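Side-chain contacts in cytosol aminopeptidase (Coxiella burnetii, PDB 3IJ3), which probably acts as a manganese-dependent aminopeptidase of the M17 family, releasing amino acids from the N-terminal ends of peptides: residues G282-I287 and V294-L299; D341-A346 and H437-Q442; L353-S358 and R471-Y476; L375-N378 and L382-A385; Q384-A389 and A446-F451. One frame throughout, in Å; residues are numbered along the deposited sequence. Where two conformers were deposited one is given.

All five contacts are buried and apolar across their segments, and all lie in the catalytic domain. Interactions 1, 3, 4 and 5 pack helices 275-289, 470-481 and 380-393 on one face of the large mixed sheet. Interaction 2 lies beyond the other face, where L343 reaches I354. Interactions 4 and 5 share helix 380-393: the first sets it on neighbouring strand 374-377 through small methyls, the second on strand 445-454 through one leucine. Interactions 1 and 3 meet where L283 touches V473 and F357. Polar chemistry sits around the contacts: R297 of interaction 1 is salt-bridged to E345 of interaction 2, while R295 and H437 are hydrogen-bonded to a sulfate and an ethanediol, probably from the crystallisation liquor.

Interaction 1. Residues G282-I287 and V294-L299; sequences GLARMI and VRLRLL. With SO4 (sulfate ion), chain G.
The methyl of A284 lies against two leucine branches of the strand, with CB 3.9 Å from L296 CD2 and 4.1 Å from L298 CD2. One helical turn on, I287 spreads both its arms over the start of V294-L299. Its CD1 meets L296 CD1 at 3.8 Å, while CG2, held anti to the backbone N by a chi1 of -72°, meets V294 CG2, also at 3.8 Å; the I287 and V294 side chains cross at about a right angle. L477 and Y481 of helix 470-481 touch I287 and V294 respectively, and L247 of strand 244-252 touches L296. Helix 275-289 is the main helix of the beta-alpha-beta crossover between strands 244-252 and 295-305, parallel neighbours in the sheet, and runs nearly antiparallel to the strand after it, the local axes 9.4 Å apart. R295 and R297 leave the strand on its other face. R295, bent at chi2, gives NH2 to sulfate O3 at 3.2 Å in a nearly straight bond (169°), and sulfate O1 lies in the guanidinium plane; K236 and K203 also bind this anion. R297 runs out extended to D234, E345 and E349, forming salt bridges with all three, and L299 CD1 rests 3.9 Å above one face of its guanidinium, toward the rim.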
# COMPACT_ATOMS: atom_id res chain seq x y z
N GLY A 282 13.68 -36.89 -2.87
CA GLY A 282 14.48 -37.21 -4.07
C GLY A 282 15.90 -37.63 -3.72
O GLY A 282 16.41 -38.63 -4.26
N LEU A 283 16.51 -36.92 -2.78
CA LEU A 283 17.86 -37.27 -2.32
C LEU A 283 17.83 -38.67 -1.66
O LEU A 283 18.71 -39.50 -1.92
CB LEU A 283 18.42 -36.21 -1.37
CG LEU A 283 19.83 -36.47 -0.92
CD1 LEU A 283 20.81 -36.60 -2.13
CD2 LEU A 283 20.25 -35.38 0.03
N ALA A 284 16.82 -38.94 -0.82
CA ALA A 284 16.65 -40.26 -0.23
C ALA A 284 16.59 -41.33 -1.33
O ALA A 284 17.21 -42.40 -1.22
CB ALA A 284 15.36 -40.31 0.61
N ARG A 285 15.79 -41.08 -2.36
CA ARG A 285 15.66 -42.01 -3.47
C ARG A 285 17.00 -42.30 -4.15
O ARG A 285 17.30 -43.47 -4.44
CB ARG A 285 14.60 -41.52 -4.46
CG ARG A 285 14.35 -42.51 -5.58
CD ARG A 285 13.13 -42.11 -6.37
NE ARG A 285 12.82 -43.13 -7.35
CZ ARG A 285 13.26 -43.15 -8.61
NH1 ARG A 285 14.02 -42.18 -9.09
NH2 ARG A 285 12.92 -44.16 -9.40
N MET A 286 17.82 -41.27 -4.38
CA MET A 286 19.14 -41.49 -5.00
C MET A 286 20.05 -42.33 -4.10
O MET A 286 20.76 -43.22 -4.57
CB MET A 286 19.82 -40.16 -5.38
CG MET A 286 19.18 -39.46 -6.55
SD MET A 286 19.37 -40.39 -8.07
CE MET A 286 21.10 -40.74 -8.01
N ILE A 287 20.01 -42.06 -2.80
CA ILE A 287 20.80 -42.81 -1.84
C ILE A 287 20.43 -44.30 -1.91
O ILE A 287 21.31 -45.16 -1.92
CB ILE A 287 20.57 -42.25 -0.42
CG1 ILE A 287 21.25 -40.88 -0.27
CG2 ILE A 287 21.09 -43.22 0.64
CD1 ILE A 287 20.86 -40.16 1.05
N VAL A 294 24.95 -46.19 4.14
CA VAL A 294 24.53 -45.37 5.26
C VAL A 294 23.22 -45.90 5.82
O VAL A 294 22.54 -46.72 5.18
CB VAL A 294 24.30 -43.89 4.85
CG1 VAL A 294 25.60 -43.28 4.32
CG2 VAL A 294 23.16 -43.74 3.80
N ARG A 295 22.91 -45.46 7.03
CA ARG A 295 21.62 -45.73 7.68
C ARG A 295 20.84 -44.44 7.43
O ARG A 295 21.08 -43.42 8.07
CB ARG A 295 21.80 -46.02 9.16
CG ARG A 295 20.52 -46.23 9.94
CD ARG A 295 19.60 -47.32 9.36
NE ARG A 295 18.44 -47.52 10.23
CZ ARG A 295 17.47 -48.43 10.04
NH1 ARG A 295 17.48 -49.24 8.98
NH2 ARG A 295 16.48 -48.51 10.94
N LEU A 296 19.92 -44.50 6.47
CA LEU A 296 19.15 -43.36 6.04
C LEU A 296 17.86 -43.18 6.82
O LEU A 296 17.14 -44.16 7.10
CB LEU A 296 18.77 -43.52 4.57
CG LEU A 296 17.82 -42.49 3.93
CD1 LEU A 296 18.50 -41.12 3.87
CD2 LEU A 296 17.41 -42.98 2.54
N ARG A 297 17.57 -41.94 7.18
CA ARG A 297 16.30 -41.60 7.77
C ARG A 297 15.84 -40.34 7.06
O ARG A 297 16.65 -39.46 6.76
CB ARG A 297 16.42 -41.36 9.28
CG ARG A 297 15.13 -41.01 9.93
CD ARG A 297 15.30 -40.74 11.41
NE ARG A 297 14.04 -40.81 12.14
CZ ARG A 297 13.91 -40.56 13.44
NH1 ARG A 297 14.96 -40.15 14.16
NH2 ARG A 297 12.73 -40.69 14.03
N LEU A 298 14.55 -40.29 6.73
CA LEU A 298 13.92 -39.13 6.09
C LEU A 298 12.73 -38.70 6.92
O LEU A 298 11.82 -39.50 7.19
CB LEU A 298 13.47 -39.50 4.67
CG LEU A 298 12.52 -38.53 3.95
CD1 LEU A 298 13.25 -37.22 3.56
CD2 LEU A 298 11.96 -39.18 2.70
N LEU A 299 12.74 -37.43 7.36
CA LEU A 299 11.69 -36.85 8.16
C LEU A 299 11.07 -35.69 7.42
O LEU A 299 11.77 -34.73 7.04
CB LEU A 299 12.27 -36.36 9.51
CG LEU A 299 12.65 -37.46 10.50
CD1 LEU A 299 13.64 -36.92 11.55
CD2 LEU A 299 11.37 -38.00 11.16
S SO4 G . 15.52 -47.88 14.46
O1 SO4 G . 14.38 -48.33 13.68
O2 SO4 G . 16.41 -49.00 14.74
O3 SO4 G . 16.26 -46.87 13.71
O4 SO4 G . 15.07 -47.32 15.73

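Interaction 2. Residues D341-A346 and H437-Q442. With EDO (1,2-ethanediol), chain I.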
# COMPACT_ATOMS: atom_id res chain seq x y z
N ASP A 341 10.54 -29.27 15.14
CA ASP A 341 10.16 -30.55 15.71
C ASP A 341 10.82 -31.73 15.00
O ASP A 341 11.22 -32.69 15.65
CB ASP A 341 8.64 -30.74 15.68
CG ASP A 341 7.96 -30.17 16.92
OD1 ASP A 341 8.65 -29.64 17.82
OD2 ASP A 341 6.72 -30.34 17.02
N ALA A 342 10.94 -31.66 13.67
CA ALA A 342 11.58 -32.74 12.92
C ALA A 342 13.05 -32.79 13.31
O ALA A 342 13.61 -33.86 13.48
CB ALA A 342 11.41 -32.53 11.39
N LEU A 343 13.68 -31.62 13.42
CA LEU A 343 15.09 -31.56 13.82
C LEU A 343 15.34 -32.07 15.24
O LEU A 343 16.33 -32.79 15.48
CB LEU A 343 15.68 -30.14 13.64
CG LEU A 343 15.88 -29.63 12.23
CD1 LEU A 343 16.18 -28.12 12.26
CD2 LEU A 343 16.95 -30.41 11.45
N ALA A 344 14.45 -31.72 16.17
CA ALA A 344 14.54 -32.18 17.56
C ALA A 344 14.49 -33.71 17.59
O ALA A 344 15.18 -34.36 18.38
CB ALA A 344 13.39 -31.57 18.41
N GLU A 345 13.67 -34.28 16.72
CA GLU A 345 13.59 -35.74 16.61
C GLU A 345 14.87 -36.33 16.00
O GLU A 345 15.41 -37.32 16.51
CB GLU A 345 12.39 -36.14 15.76
CG GLU A 345 12.25 -37.64 15.51
CD GLU A 345 11.96 -38.48 16.75
OE1 GLU A 345 11.83 -37.94 17.88
OE2 GLU A 345 11.85 -39.71 16.59
N ALA A 346 15.36 -35.72 14.92
CA ALA A 346 16.57 -36.19 14.25
C ALA A 346 17.78 -36.23 15.19
O ALA A 346 18.57 -37.17 15.17
CB ALA A 346 16.89 -35.28 13.04
N HIS A 437 18.81 -23.35 17.02
CA HIS A 437 18.46 -23.54 18.45
C HIS A 437 18.07 -24.98 18.75
O HIS A 437 18.11 -25.39 19.92
CB HIS A 437 17.31 -22.64 18.87
CG HIS A 437 17.70 -21.21 19.05
ND1 HIS A 437 17.92 -20.36 17.99
CD2 HIS A 437 17.91 -20.47 20.17
CE1 HIS A 437 18.24 -19.16 18.45
NE2 HIS A 437 18.24 -19.20 19.77
N PHE A 438 17.73 -25.74 17.71
CA PHE A 438 17.25 -27.14 17.86
C PHE A 438 18.29 -28.20 17.50
O PHE A 438 18.03 -29.41 17.62
CB PHE A 438 15.96 -27.31 17.06
CG PHE A 438 14.88 -26.39 17.53
CD1 PHE A 438 14.01 -26.79 18.54
CD2 PHE A 438 14.78 -25.08 17.05
CE1 PHE A 438 13.02 -25.94 19.04
CE2 PHE A 438 13.80 -24.21 17.55
CZ PHE A 438 12.92 -24.64 18.57
N VAL A 439 19.47 -27.74 17.10
CA VAL A 439 20.55 -28.66 16.71
C VAL A 439 21.88 -28.36 17.37
O VAL A 439 22.46 -27.28 17.18
CB VAL A 439 20.78 -28.58 15.18
CG1 VAL A 439 21.84 -29.63 14.76
CG2 VAL A 439 19.50 -28.82 14.40
N SER A 440 22.39 -29.32 18.14
CA SER A 440 23.68 -29.20 18.79
C SER A 440 24.81 -28.89 17.80
O SER A 440 24.84 -29.44 16.69
CB SER A 440 24.05 -30.52 19.48
OG SER A 440 25.34 -30.44 20.05
N ASP A 441 25.75 -28.02 18.20
CA ASP A 441 26.93 -27.75 17.38
C ASP A 441 27.78 -29.02 17.19
O ASP A 441 28.62 -29.07 16.28
CB ASP A 441 27.83 -26.67 18.01
CG ASP A 441 27.27 -25.27 17.88
OD1 ASP A 441 26.37 -25.03 17.04
OD2 ASP A 441 27.77 -24.39 18.62
N GLN A 442 27.56 -30.03 18.03
CA GLN A 442 28.32 -31.30 17.94
C GLN A 442 27.82 -32.27 16.87
O GLN A 442 28.45 -33.32 16.64
CB GLN A 442 28.38 -32.02 19.30
CG GLN A 442 28.89 -31.11 20.44
CD GLN A 442 30.20 -30.40 20.10
OE1 GLN A 442 30.34 -29.20 20.37
NE2 GLN A 442 31.13 -31.12 19.47
C1 EDO I . 17.12 -15.10 21.85
O1 EDO I . 18.27 -14.91 22.68
C2 EDO I . 17.30 -16.32 20.95
O2 EDO I . 18.38 -17.15 21.40
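L343 meets V439 because its CG stands anti to the carbonyl carbon (chi1 -69°) and the chain then runs on extended, while V439 has CG1 anti to its backbone N (chi1 -176°), which leaves CG2 beside that N and facing the helix. V439 CG2 thus settles on the flank of the leucine, 4.0 Å from L343 CD1 and 4.1 Å from L343 CB. F438 adds a looser touch from the same loop, its CB 4.4 Å from L343 CB. Its side chain also touches A340 and A322, and its ring meets that of F434 with planes at about 40°. Contact is therefore made by the flank of L343, a branch methyl of V439 and the root (CB) of F438, without polar pairing between helix and loop.

The polar groups are tied elsewhere. D341 accepts from the backbone N of A218 and of R321, and E345 forms a salt bridge with R321. At the other end of the contact, H437 is fixed through ND1 to L433 O; its NE2 is hydrogen-bonded to ethanediol O2 (2.6 Å), the oxygen lying in plane at the ring edge. Beyond V439 the loop turns back: S440 OG accepts from Q442 N at 3.0 Å, an ST turn. Helix 335-347, which starts right after the lithium ligand E334, lies on one face of the central sheet, and the loop from helix 427-436 to strand 445-454 packs beside it, as expected for an outer layer of the alpha/beta/alpha sandwich of the M17 catalytic domain.

Interaction 3. Residues L353-S358 and R471-Y476; sequences LIIDFS and RAVFHY
I355 points its CD1 end-on at V473 CG1, the two side chains reaching tip to tip from strand and helix. The contact fastens helix 470-481 on the central strand 353-359 of the alpha/beta/alpha sandwich, with their local directions almost exactly antiparallel (174°) and the axes 12.0 Å apart. Because the backbones stand so far from each other, side-chain ends alone bridge the gap. V473 works with both branches: CG1, anti to the backbone N at a chi1 of 176°, takes the isoleucine, and CG2 approaches the F357 ring obliquely, 4.3 Å from CZ. One turn along the helix, Y476 and L353 run alongside one another, pointing opposite ways. L353 CD2 comes to the edge of the tyrosine ring, near its plane, at 4.1 Å from CE2. F448 of the adjacent strand touches both I355 and V473, so the valine sits in a patch made by two strands. The alternate residues I354 and D356 turn to the other face of the sheet, where I354 packs on V248 and D356 OD2 accepts from W445 NE1. Packing is tightest at the centre, where I355 CD1 and V473 CG1 are only 3.5 Å apart, closer than ordinary carbon contact.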
# COMPACT_ATOMS: atom_id res chain seq x y z
N LEU A 353 25.24 -37.04 10.34
CA LEU A 353 24.92 -35.87 9.52
C LEU A 353 23.43 -35.65 9.42
O LEU A 353 22.66 -36.62 9.35
CB LEU A 353 25.44 -36.10 8.08
CG LEU A 353 25.10 -35.04 7.03
CD1 LEU A 353 25.83 -33.74 7.34
CD2 LEU A 353 25.49 -35.59 5.65
N ILE A 354 23.02 -34.39 9.47
CA ILE A 354 21.63 -33.99 9.24
C ILE A 354 21.65 -32.97 8.10
O ILE A 354 22.46 -32.04 8.13
CB ILE A 354 20.96 -33.31 10.45
CG1 ILE A 354 20.99 -34.24 11.67
CG2 ILE A 354 19.49 -32.87 10.07
CD1 ILE A 354 20.47 -33.58 12.99
N ILE A 355 20.79 -33.15 7.10
CA ILE A 355 20.67 -32.16 6.02
C ILE A 355 19.21 -31.83 5.89
O ILE A 355 18.35 -32.74 5.77
CB ILE A 355 21.17 -32.66 4.66
CG1 ILE A 355 22.65 -33.03 4.71
CG2 ILE A 355 20.93 -31.56 3.58
CD1 ILE A 355 23.15 -33.61 3.43
N ASP A 356 18.88 -30.55 5.96
CA ASP A 356 17.50 -30.11 5.74
C ASP A 356 17.36 -29.25 4.49
O ASP A 356 18.31 -28.57 4.06
CB ASP A 356 16.84 -29.47 6.97
CG ASP A 356 17.22 -28.05 7.21
OD1 ASP A 356 16.78 -27.19 6.40
OD2 ASP A 356 17.85 -27.77 8.26
N PHE A 357 16.19 -29.34 3.88
CA PHE A 357 15.84 -28.59 2.67
C PHE A 357 14.56 -27.86 2.97
O PHE A 357 13.58 -28.46 3.43
CB PHE A 357 15.60 -29.51 1.49
CG PHE A 357 16.83 -30.25 1.02
CD1 PHE A 357 17.67 -29.67 0.09
CD2 PHE A 357 17.11 -31.50 1.51
CE1 PHE A 357 18.79 -30.35 -0.36
CE2 PHE A 357 18.26 -32.18 1.08
CZ PHE A 357 19.09 -31.61 0.14
N SER A 358 14.58 -26.56 2.73
CA SER A 358 13.44 -25.72 2.99
C SER A 358 13.28 -24.71 1.88
O SER A 358 14.24 -24.24 1.33
CB SER A 358 13.65 -25.02 4.32
OG SER A 358 12.50 -24.30 4.70
N ARG A 471 22.50 -32.61 -6.80
CA ARG A 471 23.67 -33.25 -7.39
C ARG A 471 24.89 -32.95 -6.54
O ARG A 471 25.69 -33.84 -6.29
CB ARG A 471 23.91 -32.85 -8.85
CG ARG A 471 22.76 -33.26 -9.78
CD ARG A 471 23.29 -33.63 -11.15
NE ARG A 471 24.17 -34.78 -11.02
CZ ARG A 471 25.50 -34.71 -10.96
NH1 ARG A 471 26.11 -33.55 -11.08
NH2 ARG A 471 26.20 -35.82 -10.82
N ALA A 472 25.00 -31.72 -6.05
CA ALA A 472 26.14 -31.33 -5.20
C ALA A 472 26.11 -32.15 -3.92
O ALA A 472 27.11 -32.74 -3.53
CB ALA A 472 26.09 -29.81 -4.84
N VAL A 473 24.95 -32.16 -3.26
CA VAL A 473 24.84 -32.91 -2.00
C VAL A 473 25.13 -34.40 -2.21
O VAL A 473 25.86 -35.00 -1.43
CB VAL A 473 23.48 -32.74 -1.31
CG1 VAL A 473 23.39 -33.63 -0.04
CG2 VAL A 473 23.23 -31.25 -0.98
N PHE A 474 24.57 -34.99 -3.27
CA PHE A 474 24.81 -36.40 -3.53
C PHE A 474 26.28 -36.70 -3.79
O PHE A 474 26.82 -37.72 -3.33
CB PHE A 474 23.92 -36.97 -4.65
CG PHE A 474 24.02 -38.46 -4.75
CD1 PHE A 474 23.43 -39.26 -3.79
CD2 PHE A 474 24.72 -39.06 -5.78
CE1 PHE A 474 23.55 -40.64 -3.83
CE2 PHE A 474 24.83 -40.45 -5.84
CZ PHE A 474 24.22 -41.24 -4.85
N HIS A 475 26.95 -35.84 -4.57
CA HIS A 475 28.38 -35.99 -4.82
C HIS A 475 29.14 -36.02 -3.48
O HIS A 475 30.00 -36.88 -3.25
CB HIS A 475 28.89 -34.85 -5.71
CG HIS A 475 30.36 -34.84 -5.89
ND1 HIS A 475 30.98 -35.46 -6.96
CD2 HIS A 475 31.35 -34.29 -5.15
CE1 HIS A 475 32.29 -35.31 -6.85
NE2 HIS A 475 32.54 -34.61 -5.75
N TYR A 476 28.83 -35.07 -2.61
CA TYR A 476 29.43 -35.01 -1.28
C TYR A 476 29.23 -36.35 -0.52
O TYR A 476 30.18 -36.92 0.03
CB TYR A 476 28.86 -33.82 -0.46
CG TYR A 476 29.22 -33.96 0.99
CD1 TYR A 476 30.51 -33.76 1.41
CD2 TYR A 476 28.30 -34.43 1.90
CE1 TYR A 476 30.87 -33.95 2.72
CE2 TYR A 476 28.65 -34.62 3.23
CZ TYR A 476 29.94 -34.38 3.63
OH TYR A 476 30.33 -34.59 4.92

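Interaction 4. Residues L375-N378 and L382-A385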
# COMPACT_ATOMS: atom_id res chain seq x y z
N LEU A 375 23.20 -22.12 1.45
CA LEU A 375 23.68 -23.16 2.36
C LEU A 375 24.09 -22.56 3.67
O LEU A 375 24.84 -21.56 3.71
CB LEU A 375 24.91 -23.86 1.79
CG LEU A 375 25.75 -24.77 2.73
CD1 LEU A 375 24.94 -26.04 3.20
CD2 LEU A 375 27.06 -25.19 2.06
N PHE A 376 23.59 -23.13 4.75
CA PHE A 376 24.04 -22.81 6.09
C PHE A 376 24.57 -24.11 6.69
O PHE A 376 23.99 -25.18 6.50
CB PHE A 376 22.93 -22.29 7.00
CG PHE A 376 22.31 -20.98 6.56
CD1 PHE A 376 22.72 -19.78 7.14
CD2 PHE A 376 21.35 -20.95 5.55
CE1 PHE A 376 22.14 -18.58 6.75
CE2 PHE A 376 20.78 -19.74 5.15
CZ PHE A 376 21.15 -18.57 5.76
N ALA A 377 25.66 -24.03 7.46
CA ALA A 377 26.17 -25.21 8.11
C ALA A 377 26.84 -24.83 9.43
O ALA A 377 27.53 -23.81 9.52
CB ALA A 377 27.13 -25.98 7.21
N ASN A 378 26.62 -25.66 10.44
CA ASN A 378 27.16 -25.42 11.77
C ASN A 378 28.59 -25.86 11.96
O ASN A 378 29.18 -25.59 13.02
CB ASN A 378 26.28 -26.02 12.86
CG ASN A 378 26.26 -27.54 12.86
OD1 ASN A 378 26.85 -28.17 11.99
ND2 ASN A 378 25.57 -28.13 13.85
N LEU A 382 32.09 -29.32 6.85
CA LEU A 382 30.91 -29.72 6.08
C LEU A 382 30.58 -28.68 5.02
O LEU A 382 30.34 -29.02 3.84
CB LEU A 382 29.72 -29.92 7.01
CG LEU A 382 28.37 -30.26 6.39
CD1 LEU A 382 28.48 -31.56 5.52
CD2 LEU A 382 27.36 -30.40 7.54
N ALA A 383 30.53 -27.41 5.43
CA ALA A 383 30.23 -26.36 4.47
C ALA A 383 31.25 -26.34 3.29
O ALA A 383 30.87 -26.27 2.13
CB ALA A 383 30.18 -25.01 5.15
N GLN A 384 32.53 -26.40 3.61
CA GLN A 384 33.57 -26.36 2.59
C GLN A 384 33.48 -27.56 1.64
O GLN A 384 33.65 -27.40 0.44
CB GLN A 384 34.96 -26.28 3.22
CG GLN A 384 35.22 -25.01 4.05
CD GLN A 384 35.18 -23.74 3.24
OE1 GLN A 384 34.89 -22.66 3.78
NE2 GLN A 384 35.46 -23.84 1.95
N ALA A 385 33.16 -28.73 2.19
CA ALA A 385 33.05 -29.95 1.38
C ALA A 385 31.87 -29.84 0.41
O ALA A 385 31.95 -30.27 -0.75
CB ALA A 385 32.93 -31.19 2.28
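L375 lays its CD2 along the backbone of A383, 4.0 Å from the carbonyl O and 4.4 Å from CB. Its CG stands anti to the backbone N (chi1 167°), which carries the isobutyl end out from the strand toward the helix. The other branch of L375 serves the sheet side of the same layer, where the residue also touches A446 and F448. F376 turns to the opposite face of the strand and packs its ring on A428, I429 and A432 of helix 427-436. A377 comes back to the helix side and makes the closest approach: its CB lies 3.8 Å from A383 CB, methyl to methyl, and 4.4 Å from L382 CD2. Two alanines facing each other let the backbones come close, the CA atoms of A377 and A383 being 5.6 Å apart. L382 fills in beside them and reaches past to A446 and to Y476 of helix 470-481. N378 ends the segment; its OD1 accepts from W445 N and its ND2 donates to I443 O, so the amide pins the end of strand 374-377 to the start of strand 445-454. The pair belongs to the beta-alpha-beta unit of strand 374-377, helix 380-393 and strand 398-399, and the contact closes the short turn by which the chain leaves the first strand. The side-chain pairs are all apolar, though L375 CD2 also lies against a carbonyl O, so the contact itself probably has little directional preference; the N378 amide fixes the strand end separately.

Interaction 5. Residues Q384-A389 and A446-F451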
# COMPACT_ATOMS: atom_id res chain seq x y z
N GLN A 384 32.53 -26.40 3.61
CA GLN A 384 33.57 -26.36 2.59
C GLN A 384 33.48 -27.56 1.64
O GLN A 384 33.65 -27.40 0.44
CB GLN A 384 34.96 -26.28 3.22
CG GLN A 384 35.22 -25.01 4.05
CD GLN A 384 35.18 -23.74 3.24
OE1 GLN A 384 34.89 -22.66 3.78
NE2 GLN A 384 35.46 -23.84 1.95
N ALA A 385 33.16 -28.73 2.19
CA ALA A 385 33.05 -29.95 1.38
C ALA A 385 31.87 -29.84 0.41
O ALA A 385 31.95 -30.27 -0.75
CB ALA A 385 32.93 -31.19 2.28
N LEU A 386 30.78 -29.23 0.87
CA LEU A 386 29.59 -29.04 0.02
C LEU A 386 29.88 -27.99 -1.06
O LEU A 386 29.40 -28.12 -2.20
CB LEU A 386 28.36 -28.67 0.87
CG LEU A 386 27.74 -29.83 1.67
CD1 LEU A 386 26.82 -29.39 2.83
CD2 LEU A 386 27.03 -30.77 0.71
N ILE A 387 30.63 -26.95 -0.69
CA ILE A 387 31.05 -25.94 -1.66
C ILE A 387 31.91 -26.60 -2.74
O ILE A 387 31.70 -26.36 -3.93
CB ILE A 387 31.77 -24.75 -0.99
CG1 ILE A 387 30.74 -23.89 -0.22
CG2 ILE A 387 32.48 -23.89 -2.06
CD1 ILE A 387 31.36 -22.96 0.80
N ASP A 388 32.88 -27.43 -2.33
CA ASP A 388 33.73 -28.17 -3.29
C ASP A 388 32.88 -29.04 -4.23
O ASP A 388 33.10 -29.08 -5.45
CB ASP A 388 34.72 -29.08 -2.56
CG ASP A 388 35.84 -28.30 -1.86
OD1 ASP A 388 36.02 -27.11 -2.17
OD2 ASP A 388 36.56 -28.92 -1.02
N ALA A 389 31.90 -29.75 -3.64
CA ALA A 389 30.99 -30.60 -4.42
C ALA A 389 30.19 -29.78 -5.43
O ALA A 389 29.93 -30.23 -6.54
CB ALA A 389 30.03 -31.39 -3.46
N ALA A 446 23.63 -29.31 7.88
CA ALA A 446 23.57 -28.39 6.76
C ALA A 446 22.09 -28.11 6.49
O ALA A 446 21.25 -29.02 6.53
CB ALA A 446 24.23 -28.99 5.48
N HIS A 447 21.78 -26.84 6.27
CA HIS A 447 20.43 -26.37 5.97
C HIS A 447 20.47 -25.65 4.63
O HIS A 447 21.27 -24.72 4.44
CB HIS A 447 19.97 -25.42 7.07
CG HIS A 447 18.83 -24.53 6.70
ND1 HIS A 447 17.53 -24.98 6.58
CD2 HIS A 447 18.78 -23.19 6.50
CE1 HIS A 447 16.75 -23.97 6.24
NE2 HIS A 447 17.48 -22.87 6.22
N PHE A 448 19.60 -26.08 3.73
CA PHE A 448 19.49 -25.51 2.42
C PHE A 448 18.18 -24.74 2.26
O PHE A 448 17.08 -25.29 2.54
CB PHE A 448 19.52 -26.58 1.32
CG PHE A 448 20.86 -27.14 1.07
CD1 PHE A 448 21.71 -26.55 0.16
CD2 PHE A 448 21.30 -28.26 1.75
CE1 PHE A 448 22.97 -27.08 -0.06
CE2 PHE A 448 22.57 -28.79 1.52
CZ PHE A 448 23.39 -28.20 0.63
N ASP A 449 18.29 -23.47 1.88
CA ASP A 449 17.13 -22.64 1.55
C ASP A 449 17.12 -22.62 0.04
O ASP A 449 18.10 -22.18 -0.61
CB ASP A 449 17.23 -21.23 2.10
CG ASP A 449 17.02 -21.17 3.59
OD1 ASP A 449 16.22 -21.98 4.08
OD2 ASP A 449 17.64 -20.30 4.25
N ILE A 450 16.04 -23.11 -0.54
CA ILE A 450 15.93 -23.21 -2.01
C ILE A 450 14.64 -22.58 -2.55
O ILE A 450 13.65 -22.49 -1.82
CB ILE A 450 15.96 -24.70 -2.43
CG1 ILE A 450 14.78 -25.46 -1.81
CG2 ILE A 450 17.28 -25.38 -2.04
CD1 ILE A 450 14.65 -26.92 -2.28
N PHE A 451 14.67 -22.15 -3.80
CA PHE A 451 13.46 -21.56 -4.40
C PHE A 451 12.58 -22.67 -5.06
O PHE A 451 11.35 -22.57 -5.07
CB PHE A 451 13.88 -20.46 -5.36
CG PHE A 451 12.73 -19.69 -5.94
CD1 PHE A 451 11.96 -18.89 -5.15
CD2 PHE A 451 12.47 -19.73 -7.29
CE1 PHE A 451 10.90 -18.17 -5.68
CE2 PHE A 451 11.42 -18.99 -7.81
CZ PHE A 451 10.65 -18.23 -7.00
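Helix 380-393 passes over the beginning of strand 445-454 at a distance, the nearest CA atoms, those of L386 and A446, being 9.1 Å apart. A single side chain spans it: L386, whose CG stands anti to the carbonyl carbon (chi1 -74°) and whose chi2 of 162° extends CD1 down to the sheet. That methyl meets A446 CB at 3.7 Å and comes obliquely to the F448 ring, 4.2 Å from CZ. F448 leaves the strand to one side and only the far end of its ring reaches the leucine. The contact lies between the mixed sheet of the M17 catalytic domain and the helical layer on one of its faces, where strand 445-454 runs between strands 353-359 and 374-377. L375 of the latter also touches L386, and Y476 of helix 470-481 packs on L386 as well. The F448 ring meets that of F357 with planes at about 15°, and L397 touches F448 too. H447 and D449 project to the other face. Farther along, F451 makes a cation-pi contact with K272, the residue preceding the lithium ligand D273, and its carbonyl O accepts from K272 NZ.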